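Local coordinates for protein hypothetical glycoside hydrolase (Bacteroides vulgatus, PDB 3S30) that is of unproven function but, as a putative glycoside hydrolase with a galactose-binding domain-like fold, probably takes part in carbohydrate metabolism, at residues A250-K255 with Q310-G315. Sequence-based numbering, arbitrary orientation.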
loop_
_atom_site.group_PDB
_atom_site.type_symbol
_atom_site.label_atom_id
_atom_site.label_comp_id
_atom_site.label_asym_id
_atom_site.label_seq_id
_atom_site.Cartn_x
_atom_site.Cartn_y
_atom_site.Cartn_z
ATOM N N ALA A 250 -7.413 0.830 4.949
ATOM C CA ALA A 250 -7.390 -0.593 5.244
ATOM C C ALA A 250 -8.746 -1.182 4.925
ATOM O O ALA A 250 -9.772 -0.507 5.053
ATOM C CB ALA A 250 -7.026 -0.841 6.705
ATOM N N LEU A 251 -8.736 -2.447 4.521
ATOM C CA LEU A 251 -9.934 -3.142 4.089
ATOM C C LEU A 251 -10.126 -4.394 4.939
ATOM O O LEU A 251 -9.154 -5.025 5.358
ATOM C CB LEU A 251 -9.788 -3.541 2.618
ATOM C CG LEU A 251 -9.462 -2.422 1.622
ATOM C CD1 LEU A 251 -9.036 -3.004 0.283
ATOM C CD2 LEU A 251 -10.650 -1.496 1.443
ATOM N N PHE A 252 -11.387 -4.735 5.191
ATOM C CA PHE A 252 -11.758 -5.999 5.816
ATOM C C PHE A 252 -12.947 -6.538 5.043
ATOM O O PHE A 252 -13.994 -5.877 4.961
ATOM C CB PHE A 252 -12.135 -5.773 7.285
ATOM C CG PHE A 252 -12.460 -7.032 8.034
ATOM C CD1 PHE A 252 -11.528 -8.063 8.132
ATOM C CD2 PHE A 252 -13.695 -7.185 8.661
ATOM C CE1 PHE A 252 -11.827 -9.232 8.831
ATOM C CE2 PHE A 252 -14.002 -8.346 9.365
ATOM C CZ PHE A 252 -13.069 -9.370 9.446
ATOM N N TYR A 253 -12.806 -7.724 4.459
ATOM C CA TYR A 253 -13.890 -8.262 3.645
ATOM C C TYR A 253 -14.075 -9.765 3.750
ATOM O O TYR A 253 -13.217 -10.495 4.235
ATOM C CB TYR A 253 -13.710 -7.848 2.182
ATOM C CG TYR A 253 -12.437 -8.353 1.532
ATOM C CD1 TYR A 253 -12.380 -9.614 0.949
ATOM C CD2 TYR A 253 -11.303 -7.552 1.469
ATOM C CE1 TYR A 253 -11.226 -10.071 0.340
ATOM C CE2 TYR A 253 -10.141 -8.003 0.863
ATOM C CZ TYR A 253 -10.107 -9.258 0.298
ATOM O OH TYR A 253 -8.951 -9.705 -0.302
ATOM N N GLU A 254 -15.232 -10.203 3.274
ATOM C CA GLU A 254 -15.625 -11.591 3.316
ATOM C C GLU A 254 -15.289 -12.210 1.966
ATOM O O GLU A 254 -15.686 -11.686 0.934
ATOM C CB GLU A 254 -17.118 -11.669 3.604
ATOM C CG GLU A 254 -17.654 -13.055 3.813
ATOM C CD GLU A 254 -19.126 -13.056 4.198
ATOM O OE1 GLU A 254 -19.563 -12.120 4.918
ATOM O OE2 GLU A 254 -19.834 -14.000 3.786
ATOM N N LYS A 255 -14.542 -13.310 1.973
ATOM C CA LYS A 255 -14.231 -14.024 0.734
ATOM C C LYS A 255 -15.429 -14.822 0.249
ATOM O O LYS A 255 -16.282 -15.228 1.045
ATOM C CB LYS A 255 -13.022 -14.945 0.924
ATOM C CG LYS A 255 -11.692 -14.188 0.963
ATOM C CD LYS A 255 -10.510 -15.108 1.138
ATOM C CE LYS A 255 -10.346 -15.563 2.582
ATOM N NZ LYS A 255 -8.976 -16.079 2.861
ATOM N N GLN A 310 -17.908 -18.508 12.698
ATOM C CA GLN A 310 -17.336 -19.750 12.179
ATOM C C GLN A 310 -16.422 -19.475 10.999
ATOM O O GLN A 310 -15.248 -19.841 11.025
ATOM C CB GLN A 310 -18.431 -20.735 11.749
ATOM C CG GLN A 310 -18.881 -21.696 12.839
ATOM C CD GLN A 310 -19.613 -22.917 12.285
ATOM O OE1 GLN A 310 -19.812 -23.045 11.075
ATOM N NE2 GLN A 310 -20.007 -23.820 13.174
ATOM N N LYS A 311 -16.972 -18.836 9.969
ATOM C CA LYS A 311 -16.216 -18.505 8.744
ATOM C C LYS A 311 -14.977 -17.645 9.035
ATOM O O LYS A 311 -13.951 -17.808 8.382
ATOM C CB LYS A 311 -17.120 -17.795 7.729
ATOM C CG LYS A 311 -16.521 -17.661 6.340
ATOM C CD LYS A 311 -17.501 -17.038 5.356
ATOM C CE LYS A 311 -16.930 -17.027 3.945
ATOM N NZ LYS A 311 -17.899 -16.496 2.934
ATOM N N LEU A 312 -15.086 -16.744 10.014
ATOM C CA LEU A 312 -13.950 -15.931 10.473
ATOM C C LEU A 312 -12.813 -16.803 11.004
ATOM O O LEU A 312 -11.638 -16.534 10.732
ATOM C CB LEU A 312 -14.396 -14.941 11.563
ATOM C CG LEU A 312 -13.375 -13.914 12.070
ATOM C CD1 LEU A 312 -12.868 -13.007 10.944
ATOM C CD2 LEU A 312 -13.970 -13.076 13.195
ATOM N N ALA A 313 -13.176 -17.843 11.755
ATOM C CA ALA A 313 -12.207 -18.790 12.319
ATOM C C ALA A 313 -11.666 -19.744 11.254
ATOM O O ALA A 313 -10.520 -20.194 11.346
ATOM C CB ALA A 313 -12.839 -19.583 13.479
ATOM N N ASN A 314 -12.489 -20.047 10.247
ATOM C CA ASN A 314 -12.082 -20.914 9.133
ATOM C C ASN A 314 -11.216 -20.215 8.072
ATOM O O ASN A 314 -10.801 -20.847 7.097
ATOM C CB ASN A 314 -13.320 -21.532 8.457
ATOM C CG ASN A 314 -13.944 -22.668 9.268
ATOM O OD1 ASN A 314 -13.617 -22.887 10.440
ATOM N ND2 ASN A 314 -14.856 -23.395 8.633
ATOM N N GLY A 315 -10.955 -18.919 8.247
ATOM C CA GLY A 315 -10.058 -18.174 7.355
ATOM C C GLY A 315 -10.731 -17.627 6.107
ATOM O O GLY A 315 -10.097 -17.528 5.059
#
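Lys311 reaches from the short helix 309-313 to the end of strand 247-254, where its ammonium group takes two acceptors. NZ donates to the backbone O of Lys255 at 2.8 Å, nearly in line with the carbonyl (C=O...N angle 170°). The same NZ makes a longer salt bridge of 3.3 Å to OE2 of Glu254, meeting that oxygen on its anti side and somewhat out of the carboxylate plane. The two side chains cross at about a right angle; CG anti to the backbone N (chi1 -168°) and an extended chain beyond it carry the lysine NZ across to the strand end. An alanine in place of Lys311 would probably leave the carboxylate of Glu254 without this charge partner and the carbonyl of Lys255 without this donor. Lys255 donates in the opposite sense: its chain bends at chi3, bringing CE to 3.2 Å from the backbone O of Gly315, and NZ donates to the same O at 2.9 Å. That glycine, with positive phi, ends the helix in a Schellman motif, from which the chain runs on into strand 317-324, an antiparallel neighbour of 247-254 in the beta-rich, galactose-binding domain-like fold. Beside the polar links, CD1 of Leu312 meets the edge of the Phe252 ring in plane, 3.9 Å from CZ. Further out, the ring of Tyr317 meets that of Phe252, their planes about 20° apart; Tyr317 also touches both Lys311 and Leu312, and its OH makes a weak hydrogen bond with Glu254 OE1, while Asn318 OD1 accepts a hydrogen bond from Lys255 NZ.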